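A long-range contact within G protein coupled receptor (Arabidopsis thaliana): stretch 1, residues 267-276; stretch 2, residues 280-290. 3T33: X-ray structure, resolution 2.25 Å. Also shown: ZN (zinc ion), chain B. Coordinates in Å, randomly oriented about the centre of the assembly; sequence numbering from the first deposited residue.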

# COMPACT_ATOMS: atom_id res chain seq x y z
N ARG A 267 -3.00 -8.69 20.52
CA ARG A 267 -2.23 -9.36 19.47
C ARG A 267 -1.66 -10.70 19.98
O ARG A 267 -1.72 -11.00 21.17
CB ARG A 267 -1.11 -8.42 18.96
CG ARG A 267 -0.09 -8.10 20.02
CD ARG A 267 0.82 -6.89 19.74
NE ARG A 267 1.94 -6.98 20.67
CZ ARG A 267 2.78 -6.01 21.02
NH1 ARG A 267 2.68 -4.80 20.53
NH2 ARG A 267 3.73 -6.28 21.90
N PHE A 268 -1.12 -11.50 19.06
CA PHE A 268 -0.50 -12.74 19.43
C PHE A 268 0.71 -12.62 20.40
O PHE A 268 1.38 -11.56 20.47
CB PHE A 268 -0.12 -13.54 18.16
CG PHE A 268 -1.31 -14.02 17.36
CD1 PHE A 268 -2.28 -14.86 17.95
CD2 PHE A 268 -1.48 -13.62 16.02
CE1 PHE A 268 -3.38 -15.31 17.21
CE2 PHE A 268 -2.57 -14.04 15.27
CZ PHE A 268 -3.54 -14.89 15.87
N PRO A 269 0.98 -13.69 21.18
CA PRO A 269 2.24 -13.73 21.93
C PRO A 269 3.50 -13.46 21.04
O PRO A 269 4.49 -12.91 21.52
CB PRO A 269 2.27 -15.16 22.51
CG PRO A 269 1.03 -15.94 21.87
CD PRO A 269 0.07 -14.79 21.57
N SER A 270 3.45 -13.84 19.76
CA SER A 270 4.53 -13.52 18.81
C SER A 270 4.62 -12.02 18.39
O SER A 270 5.64 -11.60 17.81
CB SER A 270 4.41 -14.37 17.55
OG SER A 270 3.36 -13.85 16.76
N GLY A 271 3.57 -11.23 18.67
CA GLY A 271 3.54 -9.81 18.31
C GLY A 271 2.81 -9.56 16.98
O GLY A 271 2.45 -8.42 16.66
N ASN A 272 2.62 -10.61 16.18
CA ASN A 272 1.72 -10.57 15.03
C ASN A 272 0.28 -10.30 15.44
O ASN A 272 -0.07 -10.40 16.63
CB ASN A 272 1.85 -11.83 14.17
CG ASN A 272 1.18 -11.67 12.77
OD1 ASN A 272 0.83 -12.65 12.12
ND2 ASN A 272 0.97 -10.43 12.35
N TYR A 273 -0.52 -9.86 14.46
CA TYR A 273 -1.94 -9.45 14.66
C TYR A 273 -2.89 -10.50 14.05
O TYR A 273 -2.62 -11.08 12.97
CB TYR A 273 -2.20 -8.04 14.07
CG TYR A 273 -1.61 -6.97 14.91
CD1 TYR A 273 -0.23 -6.72 14.90
CD2 TYR A 273 -2.40 -6.24 15.82
CE1 TYR A 273 0.33 -5.73 15.71
CE2 TYR A 273 -1.85 -5.27 16.66
CZ TYR A 273 -0.47 -5.03 16.60
OH TYR A 273 0.10 -4.10 17.42
N LEU A 274 -3.99 -10.75 14.75
CA LEU A 274 -5.05 -11.65 14.29
C LEU A 274 -5.58 -11.22 12.95
O LEU A 274 -5.76 -10.03 12.72
CB LEU A 274 -6.21 -11.60 15.29
CG LEU A 274 -6.08 -12.38 16.62
CD1 LEU A 274 -4.75 -12.03 17.39
CD2 LEU A 274 -7.36 -12.16 17.52
N SER A 275 -5.85 -12.17 12.06
CA SER A 275 -6.70 -11.83 10.92
C SER A 275 -8.13 -11.32 11.29
O SER A 275 -8.59 -10.33 10.71
CB SER A 275 -6.71 -12.95 9.86
OG SER A 275 -7.27 -14.15 10.34
N SER A 276 -8.80 -11.95 12.25
CA SER A 276 -10.24 -11.63 12.57
C SER A 276 -10.52 -12.08 13.98
O SER A 276 -9.86 -13.02 14.41
CB SER A 276 -11.18 -12.41 11.66
OG SER A 276 -10.74 -13.75 11.64
N LYS A 280 -7.53 -18.40 15.99
CA LYS A 280 -6.63 -19.18 16.84
C LYS A 280 -5.30 -19.47 16.15
O LYS A 280 -4.49 -20.28 16.65
CB LYS A 280 -7.30 -20.48 17.34
CG LYS A 280 -8.37 -20.26 18.46
CD LYS A 280 -8.06 -21.08 19.73
CE LYS A 280 -9.15 -20.94 20.80
NZ LYS A 280 -9.98 -22.19 20.90
N SER A 281 -5.08 -18.81 15.02
CA SER A 281 -3.96 -19.15 14.19
C SER A 281 -3.13 -17.92 13.77
O SER A 281 -3.63 -16.99 13.13
CB SER A 281 -4.42 -19.94 12.98
OG SER A 281 -3.31 -20.32 12.19
N ASP A 282 -1.87 -17.98 14.15
CA ASP A 282 -0.86 -16.97 13.87
C ASP A 282 -0.13 -17.45 12.63
O ASP A 282 0.80 -18.20 12.73
CB ASP A 282 0.11 -16.91 15.05
CG ASP A 282 1.08 -15.74 14.97
OD1 ASP A 282 1.24 -15.11 13.90
OD2 ASP A 282 1.70 -15.44 16.00
N ARG A 283 -0.58 -17.02 11.46
CA ARG A 283 -0.01 -17.49 10.21
C ARG A 283 0.24 -16.39 9.18
O ARG A 283 1.26 -16.39 8.50
CB ARG A 283 -0.89 -18.58 9.60
CG ARG A 283 -2.37 -18.21 9.53
CD ARG A 283 -3.22 -19.42 9.17
NE ARG A 283 -4.14 -19.13 8.07
CZ ARG A 283 -3.99 -19.56 6.83
NH1 ARG A 283 -2.94 -20.32 6.52
NH2 ARG A 283 -4.87 -19.25 5.90
N LEU A 284 -0.70 -15.45 9.07
CA LEU A 284 -0.58 -14.42 8.02
C LEU A 284 0.20 -13.15 8.41
O LEU A 284 -0.10 -12.49 9.41
CB LEU A 284 -1.98 -14.06 7.46
CG LEU A 284 -2.76 -15.26 6.87
CD1 LEU A 284 -4.10 -14.86 6.33
CD2 LEU A 284 -1.98 -16.13 5.82
N VAL A 285 1.21 -12.82 7.62
CA VAL A 285 2.03 -11.59 7.84
C VAL A 285 2.00 -10.80 6.54
O VAL A 285 2.96 -10.83 5.76
CB VAL A 285 3.47 -11.95 8.28
CG1 VAL A 285 4.32 -10.68 8.57
CG2 VAL A 285 3.45 -12.88 9.50
N HIS A 286 0.87 -10.17 6.25
CA HIS A 286 0.61 -9.58 4.91
C HIS A 286 0.18 -8.17 5.16
O HIS A 286 -0.23 -7.84 6.28
CB HIS A 286 -0.62 -10.19 4.21
CG HIS A 286 -0.55 -11.66 3.93
ND1 HIS A 286 0.62 -12.40 4.00
CD2 HIS A 286 -1.51 -12.52 3.48
CE1 HIS A 286 0.36 -13.66 3.64
NE2 HIS A 286 -0.91 -13.74 3.28
N TRP A 287 0.28 -7.33 4.13
CA TRP A 287 -0.45 -6.08 4.11
C TRP A 287 -1.92 -6.44 4.36
O TRP A 287 -2.57 -5.81 5.14
CB TRP A 287 -0.39 -5.43 2.73
CG TRP A 287 -1.24 -4.24 2.69
CD1 TRP A 287 -1.04 -3.08 3.37
CD2 TRP A 287 -2.47 -4.08 1.98
NE1 TRP A 287 -2.04 -2.19 3.10
CE2 TRP A 287 -2.95 -2.78 2.27
CE3 TRP A 287 -3.23 -4.91 1.15
CZ2 TRP A 287 -4.17 -2.28 1.75
CZ3 TRP A 287 -4.43 -4.41 0.62
CH2 TRP A 287 -4.87 -3.10 0.91
N CYS A 288 -2.47 -7.40 3.61
CA CYS A 288 -3.93 -7.59 3.65
C CYS A 288 -4.35 -8.07 5.02
O CYS A 288 -5.28 -7.51 5.59
CB CYS A 288 -4.48 -8.41 2.47
SG CYS A 288 -3.76 -9.98 2.29
N HIS A 289 -3.62 -9.01 5.61
CA HIS A 289 -3.89 -9.49 6.98
C HIS A 289 -2.59 -9.63 7.75
O HIS A 289 -1.61 -10.20 7.25
CB HIS A 289 -4.54 -10.89 6.94
CG HIS A 289 -5.77 -10.98 6.07
ND1 HIS A 289 -6.98 -10.42 6.43
CD2 HIS A 289 -5.97 -11.59 4.87
CE1 HIS A 289 -7.86 -10.66 5.47
NE2 HIS A 289 -7.27 -11.37 4.51
N GLY A 290 -2.56 -9.15 8.98
CA GLY A 290 -1.36 -9.37 9.80
C GLY A 290 -0.59 -8.09 10.08
O GLY A 290 -1.05 -6.99 9.80
ZN ZN B . -3.64 -9.88 0.09
O HOH W 1 2.05 -16.37 18.71
O HOH W 2 -2.86 -12.29 10.76
O HOH W 3 -5.22 -8.53 10.36
O HOH W 4 -7.37 -8.94 8.56

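Neither stretch forms a regular helix or strand, and no direct backbone hydrogen bond links the two. Stretch 1 opens with a type I turn from Phe268 to Gly271, closed by Gly271 N to Phe268 O (2.9 Å); Phe268 N also bonds Asn272 O (2.9 Å). In stretch 2, His286 N bonds His289 O (2.7 Å), and Gly290 sits at the N-cap position before a helix. By CA position the stretches come nearest at Tyr273 and Gly290, whose CA atoms lie 4.9 Å apart. Two waters join the backbones. Water 2 donates to Tyr273 O (2.5 Å) and Leu284 O (3.1 Å); water 3 donates to Leu274 O (2.8 Å) and accepts from Gly290 N (3.1 Å).

Asp282 is the main side-chain anchor. Its CA-to-CB bond points sideways, but chi1 near t brings the carboxylate closer to the turn, where Ser270 OG donates to Asp282 OD2 across a very short 2.4 Å. Water 1 reinforces this pairing, accepting from Ser270 N (3.1 Å) and donating to Asp282 OD2 (2.9 Å). The same aspartate lays its methylene over one face of the Phe268 ring, with Asp282 CB 3.9 Å from the ring centroid in a CH-pi contact, so one residue serves both polar and aromatic neighbours.

Asn272, buried and directed toward stretch 2, places its side-chain amide among Asp282, Leu284 and Gly290, a largely polar pocket edged by the methyl Val285 CG2. At Gly290, a side chain would be blocked: an ideal CB would lie 2.2 Å from Leu284 O, and the backbone angles themselves call for glycine. Ser275 CB meets His289 CB at 4.2 Å, and water 4 bridges Ser275 O (2.8 Å) and His289 ND1 (2.6 Å). Nearby, Cys288 SG binds zinc at 2.2 Å, with three further ligand atoms elsewhere in the structure.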